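Local coordinates for E2A dna-binding protein (Human adenovirus 5, PDB 2WB0) that binds single-stranded DNA and supports elongation in viral strand-displacement replication, unwinding the template without ATP through its capacity to form multimers, at residues Lys65-Met70 / Phe296-Pro301; Lys120-Glu125 / Cys172-Phe177; Arg164-Asp169 / Lys180-Phe185; Leu218-Cys223 / Ile273-Cys278; Leu235-Pro240 / Cys277-Tyr282. All blocks are in the same frame, centred on the assembly; numbering follows the deposited sequence.

Interaction 1: Lys65-Met70 / Phe296-Pro301; sequences KTFVTM and FKISAP
Thr-66 of helix 64-83 packs on Phe-296 and Lys-297, where the chain coming from zinc ligand Cys-294 enters strand 297-299; the helix belongs to the all-alpha part and packs across this strand of a zinc-binding part. Helix and strand segments run at 77° to each other. The packing is tight around Thr-66. Its CG2, anti to the backbone N, lies over one face of the Phe-296 ring, 3.8 Å from the ring centroid, in a CH-pi contact. Met-70 SD comes to the edge of the same ring, 3.8 Å from Phe-296 CE1, a Met-aromatic contact, SD being turned there by a bend at chi2 (-53°). Ile-298 CD1 reaches between Phe-67 and Met-70, 4.1 Å from Met-70 CG. The looser side holds the lysines: Lys-297 starts away from the helix, and Lys-65 sends NZ to salt bridges with Glu-224 and Asp-295. Thr-66 OG1, also bonded to Ser-63, accepts a hydrogen bond from Lys-297 N at 3.0 Å with an N-H...O angle of 157°.

Interaction 2: Lys120-Glu125 / Cys172-Phe177; sequences KEHVIE and CPANQF
Ala-174, second residue (i+1) of the type II beta turn from Pro-173 to Gln-176, presses its CB against edge strand 118-124 of a three-stranded antiparallel sheet. That methyl meets the backbone at Glu-121 O, 3.5 Å away, and the imidazole at His-122 CD2, 3.6 Å away. Lys-120 CD also touches the methyl, 4.0 Å from Ala-174 CB. A bend at chi2 lays CD there, and one at chi4 (84°) turns NZ to the carbonyl of Cys-172, where NZ donates to Cys-172 O at 2.7 Å, tilted 25° from the carbonyl plane. The ammonium also has weak bonds to the carbonyls of Asp-169 and Ala-170, so several backbone oxygens gather round one charge.

Farther out, the turn is closed by Gln-176 N bonding to Pro-173 O at 3.2 Å. His-122 is positioned by its other nitrogen, ND1, which bonds Ser-187 OG, and by an edge-to-face contact with Phe-185; Ile-124 CG1 lies over one ring face. At the solvent side Asn-175 CB approaches His-122 NE2, the amide and ring planes 77° apart. A water in the imidazole plane joins the two side chains, 3.1 Å from His-122 NE2 and 3.3 Å from Asn-175 ND2.

Interaction 3: Arg164-Asp169 / Lys180-Phe185; sequences RCCVHD and KSCGMF. With ZN (zinc ion), chain B.
Cys-166 holds SG anti to its backbone N (chi1 170°), whereas Cys-182 sets SG between backbone N and carbonyl carbon (chi1 59°), and the two thiolates converge on one zinc ion. Each SG lies 2.4 Å from the metal, and Cys-166 SG and Cys-182 SG are 3.9 Å apart. Cys-111 and His-113 complete the first zinc site. Cys-166 SG also accepts a bond from His-168 N at 3.5 Å, as the chain turns into a short 3-10 segment. Across the loop Ser-181 OG donates to the syn lone pair of Asp-169 OD2 at 2.6 Å. The same hydroxyl accepts from Gly-183 N, an ST turn that shapes the backbone beside Cys-182. A water ties three groups together, accepting from Cys-166 N and donating to Asp-169 OD2 and Met-184 O. Away from the metal, Phe-185 brings CD1 to 3.1 Å from Arg-164 O, and Cys-165 CB lies at the edge of the Phe-185 ring. Asp-169 OD1 is taken by Ser-178 N.

Interaction 4: Leu218-Cys223 / Ile273-Cys278; sequences LMPLRC and IVFQCC. With ZN (zinc ion), chain C.
The second zinc site is built from the loops that follow two strands: Cys-223 SG and Cys-277 SG bind the ion at 2.4 and 2.3 Å, with Cys-225 and Cys-294 completing it. Cys-223 SG, between its backbone N and carbonyl carbon (chi1 63°), also accepts a hydrogen bond from Cys-278 N at 3.5 Å, almost straight with an N-H...S angle of 176°, which would be expected to temper the thiolate charge. Farther from the metal, Pro-220 crosses Phe-275 at a slant, its CD over the centre of the ring, 3.3 Å from the centroid, in a CH-pi contact, while Ile-273 CG2 lies over the opposite face, toward the rim. Met-219 CB touches Phe-275 CZ at 3.6 Å. The strand segments run 25° from parallel but 8.3 Å apart, so side chains rather than backbone bonds join them. Strand 216-220 pairs with 95-99, strand 271-276 lies between 242-246 and 297-299, and Leu-303 of helix 300-315 touches both Pro-220 and Phe-275.

Interaction 5: Leu235-Pro240 / Cys277-Tyr282; sequences LGRQLP and CCNPVY. With ZN (zinc ion), chain C.
Arg-237 reaches across to the carbonyl of Cys-278 with a chain extended through chi1 and chi2 and bent at chi3. Its NH1 donates to Cys-278 O at 2.9 Å, nearly straight at 170°, the oxygen lying in the guanidinium plane. The aliphatic part folds round the same oxygen, with Arg-237 CB 3.3 Å from Cys-278 O. Arg-237 NH2 bonds Gly-183 O, so one guanidinium links the chain next to both zinc sites. Cys-278 does not bind the metal; with SG anti to its carbonyl carbon (chi1 -68°), it sets SG against the Leu-239 backbone, 3.4 Å from Leu-239 C. Its CA makes a CA-H...O contact to Leu-239 O. Gln-238 is bent at chi2, and its amide is turned (chi3 -59°) so that NE2 donates to Gly-236 O at 2.9 Å, from above the carbonyl plane. On the zinc side, Asn-279 N donates to Cys-277 SG at 3.3 Å. The two loops lie where the chain enters strand 242-246 and leaves strand 271-276, neighbours in one antiparallel sheet.

Overall arrangement
Interactions 1 and 4 are buried near the middle of the chain and share a sheet: strands 271-276 and 297-299 are neighbours, and Phe-296 packs on Pro-220. Both rely on aromatic and aliphatic packing, but interaction 4 adds a metal. Interaction 5 continues from it through Cys-277 and Cys-278, using one arginine-to-carbonyl hydrogen bond and close packing between loops. Interaction 3 holds the other zinc site, likewise buried, and interaction 2 lies beside it at the surface on the same sheet, with a lysine-carbonyl bond, a methyl against an imidazole and a bridging water. The two zinc-binding regions meet through Arg-237 of interaction 5, which bonds Gly-183 of interaction 3 and touches Phe-177 of interaction 2.

Interaction 1: Lys65-Met70 / Phe296-Pro301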
# COMPACT_ATOMS: atom_id res chain seq x y z
N LYS A 65 8.48 -11.03 1.77
CA LYS A 65 8.70 -10.78 0.35
C LYS A 65 8.21 -9.40 -0.01
O LYS A 65 8.92 -8.66 -0.73
CB LYS A 65 7.93 -11.82 -0.48
CG LYS A 65 7.99 -11.54 -1.98
CD LYS A 65 7.04 -12.55 -2.69
CE LYS A 65 6.44 -12.01 -3.99
NZ LYS A 65 5.43 -12.99 -4.58
N THR A 66 7.01 -9.04 0.48
CA THR A 66 6.47 -7.75 0.11
C THR A 66 7.31 -6.65 0.75
O THR A 66 7.53 -5.65 0.12
CB THR A 66 5.01 -7.54 0.54
OG1 THR A 66 4.20 -8.62 0.01
CG2 THR A 66 4.49 -6.20 -0.06
N PHE A 67 7.75 -6.83 2.00
CA PHE A 67 8.58 -5.79 2.62
C PHE A 67 9.88 -5.51 1.77
O PHE A 67 10.24 -4.34 1.43
CB PHE A 67 8.94 -6.18 4.07
CG PHE A 67 9.70 -5.13 4.79
CD1 PHE A 67 9.04 -4.00 5.23
CD2 PHE A 67 11.08 -5.25 4.98
CE1 PHE A 67 9.71 -2.94 5.89
CE2 PHE A 67 11.75 -4.26 5.66
CZ PHE A 67 11.05 -3.05 6.07
N VAL A 68 10.57 -6.58 1.42
CA VAL A 68 11.81 -6.47 0.64
C VAL A 68 11.58 -5.90 -0.77
O VAL A 68 12.41 -5.11 -1.30
CB VAL A 68 12.49 -7.88 0.59
CG1 VAL A 68 13.58 -7.91 -0.44
CG2 VAL A 68 13.00 -8.22 1.97
N THR A 69 10.51 -6.34 -1.39
CA THR A 69 10.14 -5.78 -2.71
C THR A 69 9.88 -4.28 -2.66
O THR A 69 10.32 -3.53 -3.55
CB THR A 69 8.90 -6.47 -3.23
OG1 THR A 69 9.30 -7.83 -3.48
CG2 THR A 69 8.39 -5.78 -4.56
N MET A 70 9.22 -3.83 -1.59
CA MET A 70 8.99 -2.42 -1.50
C MET A 70 10.29 -1.68 -1.21
O MET A 70 10.50 -0.60 -1.75
CB MET A 70 7.90 -2.03 -0.49
CG MET A 70 6.50 -2.52 -0.88
SD MET A 70 5.93 -2.07 -2.56
CE MET A 70 5.99 -0.30 -2.31
N PHE A 296 0.69 -9.98 -2.54
CA PHE A 296 1.17 -8.72 -1.98
C PHE A 296 0.52 -8.44 -0.61
O PHE A 296 -0.72 -8.51 -0.47
CB PHE A 296 0.83 -7.62 -3.01
CG PHE A 296 1.34 -6.22 -2.65
CD1 PHE A 296 2.54 -5.73 -3.19
CD2 PHE A 296 0.56 -5.36 -1.87
CE1 PHE A 296 3.00 -4.41 -2.85
CE2 PHE A 296 0.98 -3.98 -1.55
CZ PHE A 296 2.19 -3.52 -2.02
N LYS A 297 1.29 -8.07 0.42
CA LYS A 297 0.66 -7.79 1.75
C LYS A 297 1.64 -6.99 2.60
O LYS A 297 2.75 -7.45 2.93
CB LYS A 297 0.21 -9.03 2.52
CG LYS A 297 -0.60 -8.78 3.83
CD LYS A 297 -0.63 -10.06 4.72
CE LYS A 297 -1.87 -10.13 5.64
NZ LYS A 297 -1.67 -10.81 7.04
N ILE A 298 1.24 -5.77 2.91
CA ILE A 298 2.10 -4.90 3.73
C ILE A 298 1.26 -3.92 4.49
O ILE A 298 0.34 -3.31 3.92
CB ILE A 298 3.19 -4.18 2.89
CG1 ILE A 298 4.09 -3.31 3.80
CG2 ILE A 298 2.52 -3.38 1.67
CD1 ILE A 298 5.53 -3.11 3.11
N SER A 299 1.58 -3.71 5.78
CA SER A 299 0.76 -2.87 6.64
C SER A 299 1.34 -1.48 6.48
O SER A 299 2.52 -1.33 6.10
CB SER A 299 0.80 -3.31 8.14
OG SER A 299 2.19 -3.22 8.63
N ALA A 300 0.52 -0.46 6.72
CA ALA A 300 1.02 0.92 6.54
C ALA A 300 2.28 1.33 7.36
O ALA A 300 3.16 1.98 6.84
CB ALA A 300 -0.15 1.97 6.76
N PRO A 301 2.36 0.95 8.61
CA PRO A 301 3.64 1.27 9.28
C PRO A 301 4.84 0.57 8.72
O PRO A 301 5.91 1.20 8.70
CB PRO A 301 3.43 0.84 10.73
CG PRO A 301 1.86 0.69 10.86
CD PRO A 301 1.43 0.22 9.50

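Interaction 2: Lys120-Glu125 / Cys172-Phe177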
# COMPACT_ATOMS: atom_id res chain seq x y z
N LYS A 120 -23.77 2.14 6.05
CA LYS A 120 -24.53 1.01 5.47
C LYS A 120 -24.63 -0.06 6.57
O LYS A 120 -23.73 -0.22 7.39
CB LYS A 120 -23.72 0.29 4.39
CG LYS A 120 -23.76 0.85 3.00
CD LYS A 120 -24.63 -0.02 2.09
CE LYS A 120 -25.20 0.77 0.93
NZ LYS A 120 -24.20 0.84 -0.20
N GLU A 121 -25.70 -0.85 6.52
CA GLU A 121 -25.70 -2.09 7.28
C GLU A 121 -25.10 -3.24 6.41
O GLU A 121 -25.40 -3.35 5.22
CB GLU A 121 -27.09 -2.39 7.79
CG GLU A 121 -27.37 -3.88 7.98
CD GLU A 121 -28.45 -4.14 9.03
OE1 GLU A 121 -29.25 -3.19 9.34
OE2 GLU A 121 -28.44 -5.28 9.56
N HIS A 122 -24.22 -4.04 6.98
CA HIS A 122 -23.60 -5.12 6.22
C HIS A 122 -23.80 -6.43 6.97
O HIS A 122 -23.23 -6.61 8.04
CB HIS A 122 -22.12 -4.84 6.08
CG HIS A 122 -21.40 -5.84 5.24
ND1 HIS A 122 -20.08 -6.19 5.48
CD2 HIS A 122 -21.81 -6.61 4.21
CE1 HIS A 122 -19.69 -7.06 4.56
NE2 HIS A 122 -20.72 -7.36 3.80
N VAL A 123 -24.62 -7.34 6.41
CA VAL A 123 -24.90 -8.64 7.08
C VAL A 123 -24.03 -9.72 6.46
O VAL A 123 -24.08 -9.93 5.25
CB VAL A 123 -26.41 -9.03 7.09
CG1 VAL A 123 -27.27 -7.94 7.74
CG2 VAL A 123 -26.90 -9.31 5.70
N ILE A 124 -23.19 -10.36 7.29
CA ILE A 124 -22.25 -11.41 6.83
C ILE A 124 -22.68 -12.78 7.39
O ILE A 124 -23.42 -12.84 8.38
CB ILE A 124 -20.76 -11.11 7.26
CG1 ILE A 124 -20.32 -9.69 6.85
CG2 ILE A 124 -19.79 -12.17 6.65
CD1 ILE A 124 -18.92 -9.27 7.35
N GLU A 125 -22.24 -13.87 6.75
CA GLU A 125 -22.46 -15.25 7.24
C GLU A 125 -21.25 -16.18 7.06
O GLU A 125 -21.22 -17.00 6.14
CB GLU A 125 -23.71 -15.86 6.62
CG GLU A 125 -25.00 -15.27 7.18
CD GLU A 125 -26.18 -15.33 6.24
OE1 GLU A 125 -26.03 -15.81 5.08
OE2 GLU A 125 -27.28 -14.90 6.66
N CYS A 172 -25.93 0.57 -3.84
CA CYS A 172 -25.53 -0.82 -4.04
C CYS A 172 -25.68 -1.55 -2.70
O CYS A 172 -25.61 -0.93 -1.64
CB CYS A 172 -24.05 -0.89 -4.43
SG CYS A 172 -23.67 -0.16 -6.03
N PRO A 173 -25.88 -2.88 -2.74
CA PRO A 173 -25.71 -3.68 -1.51
C PRO A 173 -24.34 -3.37 -0.90
O PRO A 173 -23.44 -3.05 -1.65
CB PRO A 173 -25.66 -5.14 -2.04
CG PRO A 173 -26.51 -5.09 -3.29
CD PRO A 173 -26.16 -3.73 -3.92
N ALA A 174 -24.20 -3.48 0.42
CA ALA A 174 -22.90 -3.34 1.06
C ALA A 174 -21.88 -4.29 0.44
O ALA A 174 -22.17 -5.46 0.19
CB ALA A 174 -23.02 -3.59 2.64
N ASN A 175 -20.70 -3.77 0.15
CA ASN A 175 -19.55 -4.54 -0.37
C ASN A 175 -19.74 -4.99 -1.83
O ASN A 175 -19.07 -5.92 -2.31
CB ASN A 175 -19.13 -5.71 0.53
CG ASN A 175 -17.65 -6.07 0.40
OD1 ASN A 175 -16.83 -5.31 -0.12
ND2 ASN A 175 -17.31 -7.27 0.84
N GLN A 176 -20.62 -4.28 -2.54
CA GLN A 176 -20.66 -4.42 -3.96
C GLN A 176 -20.29 -3.08 -4.54
O GLN A 176 -20.55 -2.03 -3.91
CB GLN A 176 -22.00 -4.92 -4.44
CG GLN A 176 -22.21 -6.37 -3.99
CD GLN A 176 -23.51 -6.98 -4.52
OE1 GLN A 176 -24.16 -6.44 -5.47
NE2 GLN A 176 -23.94 -8.08 -3.87
N PHE A 177 -19.66 -3.11 -5.69
CA PHE A 177 -19.09 -1.89 -6.21
C PHE A 177 -19.68 -1.53 -7.57
O PHE A 177 -19.76 -2.37 -8.48
CB PHE A 177 -17.58 -2.03 -6.24
CG PHE A 177 -16.97 -2.46 -4.93
CD1 PHE A 177 -16.67 -1.51 -3.95
CD2 PHE A 177 -16.70 -3.83 -4.65
CE1 PHE A 177 -16.07 -1.89 -2.72
CE2 PHE A 177 -16.12 -4.22 -3.42
CZ PHE A 177 -15.81 -3.24 -2.46
O HOH W 1 -22.24 -0.49 -0.69
O HOH W 2 -19.82 -9.25 1.55

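Interaction 3: Arg164-Asp169 / Lys180-Phe185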
# COMPACT_ATOMS: atom_id res chain seq x y z
N ARG A 164 -19.25 1.24 5.86
CA ARG A 164 -19.09 2.52 5.16
C ARG A 164 -18.77 2.14 3.75
O ARG A 164 -17.91 1.28 3.52
CB ARG A 164 -17.84 3.29 5.70
CG ARG A 164 -17.96 3.49 7.20
CD ARG A 164 -18.91 4.71 7.45
NE ARG A 164 -18.55 5.30 8.75
CZ ARG A 164 -18.92 4.73 9.87
NH1 ARG A 164 -19.64 3.64 9.74
NH2 ARG A 164 -18.62 5.22 11.08
N CYS A 165 -19.42 2.81 2.81
CA CYS A 165 -19.17 2.63 1.38
C CYS A 165 -18.76 3.97 0.68
O CYS A 165 -19.02 5.08 1.19
CB CYS A 165 -20.44 2.03 0.72
SG CYS A 165 -21.86 3.20 0.60
N CYS A 166 -18.12 3.85 -0.48
CA CYS A 166 -17.84 5.00 -1.37
C CYS A 166 -19.22 5.64 -1.69
O CYS A 166 -20.18 4.90 -1.83
CB CYS A 166 -17.23 4.46 -2.64
SG CYS A 166 -17.10 5.70 -3.93
N VAL A 167 -19.35 6.98 -1.79
CA VAL A 167 -20.73 7.51 -2.02
C VAL A 167 -21.35 7.00 -3.33
O VAL A 167 -22.59 6.84 -3.45
CB VAL A 167 -20.78 9.05 -1.92
CG1 VAL A 167 -19.94 9.69 -3.03
CG2 VAL A 167 -22.22 9.51 -1.92
N HIS A 168 -20.49 6.68 -4.30
CA HIS A 168 -20.96 6.22 -5.61
C HIS A 168 -21.53 4.83 -5.54
O HIS A 168 -22.22 4.40 -6.48
CB HIS A 168 -19.82 6.29 -6.59
CG HIS A 168 -19.28 7.68 -6.74
ND1 HIS A 168 -19.78 8.58 -7.66
CD2 HIS A 168 -18.29 8.33 -6.08
CE1 HIS A 168 -19.12 9.72 -7.55
NE2 HIS A 168 -18.21 9.60 -6.61
N ASP A 169 -21.33 4.17 -4.42
CA ASP A 169 -21.95 2.87 -4.14
C ASP A 169 -23.15 2.94 -3.25
O ASP A 169 -23.62 1.89 -2.80
CB ASP A 169 -20.88 1.92 -3.55
CG ASP A 169 -19.71 1.69 -4.55
OD1 ASP A 169 -19.95 1.74 -5.80
OD2 ASP A 169 -18.55 1.47 -4.09
N LYS A 180 -18.63 3.35 -10.91
CA LYS A 180 -18.02 4.63 -10.54
C LYS A 180 -17.32 4.57 -9.19
O LYS A 180 -16.84 5.60 -8.69
CB LYS A 180 -19.09 5.71 -10.48
CG LYS A 180 -19.64 6.07 -11.91
CD LYS A 180 -20.76 7.10 -11.78
CE LYS A 180 -21.35 7.48 -13.17
NZ LYS A 180 -20.23 7.76 -14.13
N SER A 181 -17.28 3.39 -8.59
CA SER A 181 -16.66 3.22 -7.27
C SER A 181 -15.16 3.43 -7.32
O SER A 181 -14.55 3.27 -8.38
CB SER A 181 -16.85 1.78 -6.78
OG SER A 181 -16.38 1.66 -5.44
N CYS A 182 -14.56 3.80 -6.16
CA CYS A 182 -13.10 3.76 -5.98
C CYS A 182 -12.69 2.40 -5.40
O CYS A 182 -11.49 2.13 -5.31
CB CYS A 182 -12.60 4.91 -5.04
SG CYS A 182 -13.37 4.83 -3.42
N GLY A 183 -13.66 1.56 -5.04
CA GLY A 183 -13.42 0.20 -4.54
C GLY A 183 -13.18 0.12 -3.03
O GLY A 183 -12.88 -0.94 -2.50
N MET A 184 -13.25 1.25 -2.33
CA MET A 184 -13.05 1.27 -0.89
C MET A 184 -14.39 0.96 -0.20
O MET A 184 -15.46 1.48 -0.57
CB MET A 184 -12.57 2.66 -0.48
CG MET A 184 -11.96 2.70 0.88
SD MET A 184 -10.85 4.12 1.11
CE MET A 184 -9.88 4.12 -0.26
N PHE A 185 -14.31 0.12 0.83
CA PHE A 185 -15.46 -0.30 1.64
C PHE A 185 -14.92 -0.80 2.98
O PHE A 185 -13.90 -1.55 3.02
CB PHE A 185 -16.23 -1.45 0.97
CG PHE A 185 -17.31 -2.00 1.82
CD1 PHE A 185 -18.52 -1.31 1.93
CD2 PHE A 185 -17.08 -3.13 2.63
CE1 PHE A 185 -19.56 -1.79 2.75
CE2 PHE A 185 -18.14 -3.63 3.44
CZ PHE A 185 -19.34 -2.95 3.49
ZN ZN B . -14.95 6.56 -3.54
O HOH W 3 -18.02 1.15 -1.41

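Interaction 4: Leu218-Cys223 / Ile273-Cys278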
# COMPACT_ATOMS: atom_id res chain seq x y z
N LEU A 218 1.11 7.09 2.99
CA LEU A 218 1.89 6.49 1.95
C LEU A 218 1.25 5.15 1.68
O LEU A 218 1.16 4.30 2.58
CB LEU A 218 3.26 6.19 2.52
CG LEU A 218 4.46 5.78 1.70
CD1 LEU A 218 5.45 4.86 2.32
CD2 LEU A 218 4.52 5.88 0.15
N MET A 219 0.82 4.98 0.44
CA MET A 219 0.07 3.77 0.03
C MET A 219 0.57 3.26 -1.30
O MET A 219 0.97 4.06 -2.17
CB MET A 219 -1.43 4.08 -0.04
CG MET A 219 -1.85 5.15 -1.14
SD MET A 219 -3.63 5.49 -1.07
CE MET A 219 -3.89 5.67 -2.80
N PRO A 220 0.47 1.95 -1.53
CA PRO A 220 0.82 1.47 -2.86
C PRO A 220 -0.32 1.65 -3.86
O PRO A 220 -1.50 1.47 -3.49
CB PRO A 220 1.10 -0.03 -2.63
CG PRO A 220 0.10 -0.38 -1.47
CD PRO A 220 0.04 0.88 -0.60
N LEU A 221 0.06 1.95 -5.12
CA LEU A 221 -0.84 1.99 -6.26
C LEU A 221 -0.74 0.71 -7.05
O LEU A 221 -1.65 0.43 -7.87
CB LEU A 221 -0.54 3.17 -7.16
CG LEU A 221 -0.89 4.53 -6.61
CD1 LEU A 221 -0.71 5.46 -7.79
CD2 LEU A 221 -2.32 4.60 -6.12
N ARG A 222 0.31 -0.10 -6.77
CA ARG A 222 0.51 -1.31 -7.58
C ARG A 222 0.84 -2.50 -6.74
O ARG A 222 1.67 -2.42 -5.82
CB ARG A 222 1.69 -1.12 -8.56
CG ARG A 222 1.56 0.21 -9.33
CD ARG A 222 2.59 0.34 -10.48
NE ARG A 222 4.01 0.26 -10.13
CZ ARG A 222 4.90 1.23 -10.31
NH1 ARG A 222 4.53 2.48 -10.69
NH2 ARG A 222 6.19 0.96 -10.01
N CYS A 223 0.18 -3.60 -7.03
CA CYS A 223 0.55 -4.87 -6.44
C CYS A 223 1.31 -5.60 -7.59
O CYS A 223 1.79 -4.95 -8.49
CB CYS A 223 -0.65 -5.64 -5.93
SG CYS A 223 -1.82 -6.09 -7.26
N ILE A 273 -3.78 -0.38 9.15
CA ILE A 273 -4.22 -0.40 7.74
C ILE A 273 -3.31 -1.46 7.09
O ILE A 273 -2.08 -1.41 7.23
CB ILE A 273 -3.91 0.97 7.06
CG1 ILE A 273 -4.82 2.06 7.64
CG2 ILE A 273 -3.90 0.82 5.45
CD1 ILE A 273 -4.53 3.52 7.15
N VAL A 274 -3.89 -2.37 6.34
CA VAL A 274 -3.12 -3.35 5.65
C VAL A 274 -3.46 -3.33 4.15
O VAL A 274 -4.63 -3.40 3.78
CB VAL A 274 -3.43 -4.76 6.20
CG1 VAL A 274 -2.66 -5.80 5.41
CG2 VAL A 274 -3.10 -4.87 7.72
N PHE A 275 -2.43 -3.28 3.28
CA PHE A 275 -2.56 -3.24 1.87
C PHE A 275 -2.35 -4.66 1.31
O PHE A 275 -1.33 -5.28 1.66
CB PHE A 275 -1.50 -2.30 1.23
CG PHE A 275 -1.58 -0.87 1.73
CD1 PHE A 275 -2.71 -0.06 1.43
CD2 PHE A 275 -0.55 -0.35 2.51
CE1 PHE A 275 -2.78 1.25 1.93
CE2 PHE A 275 -0.62 0.96 3.01
CZ PHE A 275 -1.74 1.76 2.69
N GLN A 276 -3.25 -5.11 0.42
CA GLN A 276 -3.13 -6.42 -0.20
C GLN A 276 -3.26 -6.24 -1.68
O GLN A 276 -3.27 -5.10 -2.18
CB GLN A 276 -4.20 -7.44 0.35
CG GLN A 276 -3.89 -7.77 1.80
CD GLN A 276 -5.01 -8.44 2.55
OE1 GLN A 276 -5.03 -9.69 2.69
NE2 GLN A 276 -5.95 -7.66 3.02
N CYS A 277 -3.42 -7.38 -2.37
CA CYS A 277 -3.63 -7.38 -3.85
C CYS A 277 -4.77 -6.42 -4.24
O CYS A 277 -5.66 -6.19 -3.43
CB CYS A 277 -4.07 -8.77 -4.29
SG CYS A 277 -4.29 -8.92 -6.07
N CYS A 278 -4.75 -5.85 -5.45
CA CYS A 278 -5.96 -5.14 -5.95
C CYS A 278 -7.24 -5.97 -5.70
O CYS A 278 -8.27 -5.42 -5.28
CB CYS A 278 -5.89 -4.87 -7.45
SG CYS A 278 -4.61 -3.68 -7.89
ZN ZN C . -2.31 -8.40 -7.07

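Interaction 5: Leu235-Pro240 / Cys277-Tyr282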
# COMPACT_ATOMS: atom_id res chain seq x y z
N LEU A 235 -10.40 -6.84 -14.26
CA LEU A 235 -11.62 -6.20 -13.78
C LEU A 235 -11.53 -6.00 -12.28
O LEU A 235 -10.58 -6.47 -11.65
CB LEU A 235 -12.79 -7.12 -14.12
CG LEU A 235 -13.60 -6.98 -15.42
CD1 LEU A 235 -13.19 -5.85 -16.35
CD2 LEU A 235 -13.61 -8.27 -16.09
N GLY A 236 -12.50 -5.33 -11.68
CA GLY A 236 -12.50 -5.13 -10.21
C GLY A 236 -11.66 -3.94 -9.79
O GLY A 236 -11.51 -2.94 -10.55
N ARG A 237 -11.08 -4.04 -8.61
CA ARG A 237 -10.43 -2.85 -8.02
C ARG A 237 -9.09 -2.65 -8.74
O ARG A 237 -8.51 -3.63 -9.14
CB ARG A 237 -10.22 -3.14 -6.53
CG ARG A 237 -9.51 -1.99 -5.75
CD ARG A 237 -9.33 -2.39 -4.26
NE ARG A 237 -10.62 -2.63 -3.59
CZ ARG A 237 -11.24 -3.82 -3.38
NH1 ARG A 237 -10.75 -5.00 -3.78
NH2 ARG A 237 -12.42 -3.81 -2.74
N GLN A 238 -8.64 -1.40 -8.90
CA GLN A 238 -7.47 -1.03 -9.73
C GLN A 238 -6.29 -0.53 -8.91
O GLN A 238 -5.29 -0.03 -9.45
CB GLN A 238 -7.90 0.03 -10.72
CG GLN A 238 -9.03 -0.51 -11.66
CD GLN A 238 -8.59 -1.67 -12.48
OE1 GLN A 238 -7.63 -1.55 -13.24
NE2 GLN A 238 -9.24 -2.81 -12.32
N LEU A 239 -6.36 -0.68 -7.59
CA LEU A 239 -5.23 -0.42 -6.73
C LEU A 239 -5.31 -1.36 -5.57
O LEU A 239 -6.35 -1.89 -5.25
CB LEU A 239 -5.24 1.04 -6.13
CG LEU A 239 -5.54 2.18 -7.10
CD1 LEU A 239 -6.37 3.35 -6.50
CD2 LEU A 239 -4.14 2.66 -7.61
N PRO A 240 -4.19 -1.56 -4.88
CA PRO A 240 -4.18 -2.50 -3.74
C PRO A 240 -5.31 -2.26 -2.72
O PRO A 240 -5.57 -1.07 -2.31
CB PRO A 240 -2.79 -2.21 -3.10
CG PRO A 240 -1.92 -2.10 -4.38
CD PRO A 240 -2.83 -1.21 -5.29
N CYS A 277 -3.42 -7.38 -2.37
CA CYS A 277 -3.63 -7.38 -3.85
C CYS A 277 -4.77 -6.42 -4.24
O CYS A 277 -5.66 -6.19 -3.43
CB CYS A 277 -4.07 -8.77 -4.29
SG CYS A 277 -4.29 -8.92 -6.07
N CYS A 278 -4.75 -5.85 -5.45
CA CYS A 278 -5.96 -5.14 -5.95
C CYS A 278 -7.24 -5.97 -5.70
O CYS A 278 -8.27 -5.42 -5.28
CB CYS A 278 -5.89 -4.87 -7.45
SG CYS A 278 -4.61 -3.68 -7.89
N ASN A 279 -7.16 -7.28 -5.97
CA ASN A 279 -8.34 -8.15 -5.84
C ASN A 279 -7.95 -9.44 -5.16
O ASN A 279 -7.80 -10.48 -5.78
CB ASN A 279 -8.92 -8.44 -7.20
CG ASN A 279 -9.26 -7.18 -7.95
OD1 ASN A 279 -8.47 -6.69 -8.79
ND2 ASN A 279 -10.41 -6.63 -7.63
N PRO A 280 -7.83 -9.37 -3.85
CA PRO A 280 -7.39 -10.58 -3.16
C PRO A 280 -8.48 -11.66 -3.20
O PRO A 280 -9.65 -11.34 -3.25
CB PRO A 280 -7.13 -10.13 -1.71
CG PRO A 280 -7.31 -8.59 -1.69
CD PRO A 280 -8.06 -8.20 -2.97
N VAL A 281 -8.05 -12.91 -3.18
CA VAL A 281 -8.94 -14.08 -3.18
C VAL A 281 -9.30 -14.50 -1.74
O VAL A 281 -8.42 -14.69 -0.88
CB VAL A 281 -8.26 -15.22 -3.96
CG1 VAL A 281 -8.84 -16.60 -3.62
CG2 VAL A 281 -8.33 -14.93 -5.47
N TYR A 282 -10.61 -14.62 -1.47
CA TYR A 282 -11.06 -15.15 -0.16
C TYR A 282 -11.69 -16.56 -0.27
O TYR A 282 -11.51 -17.40 0.62
CB TYR A 282 -12.01 -14.16 0.56
CG TYR A 282 -11.43 -12.76 0.71
CD1 TYR A 282 -11.84 -11.71 -0.15
CD2 TYR A 282 -10.49 -12.47 1.72
CE1 TYR A 282 -11.30 -10.40 -0.02
CE2 TYR A 282 -9.95 -11.17 1.85
CZ TYR A 282 -10.37 -10.14 0.98
OH TYR A 282 -9.84 -8.87 1.09
ZN ZN C . -2.31 -8.40 -7.07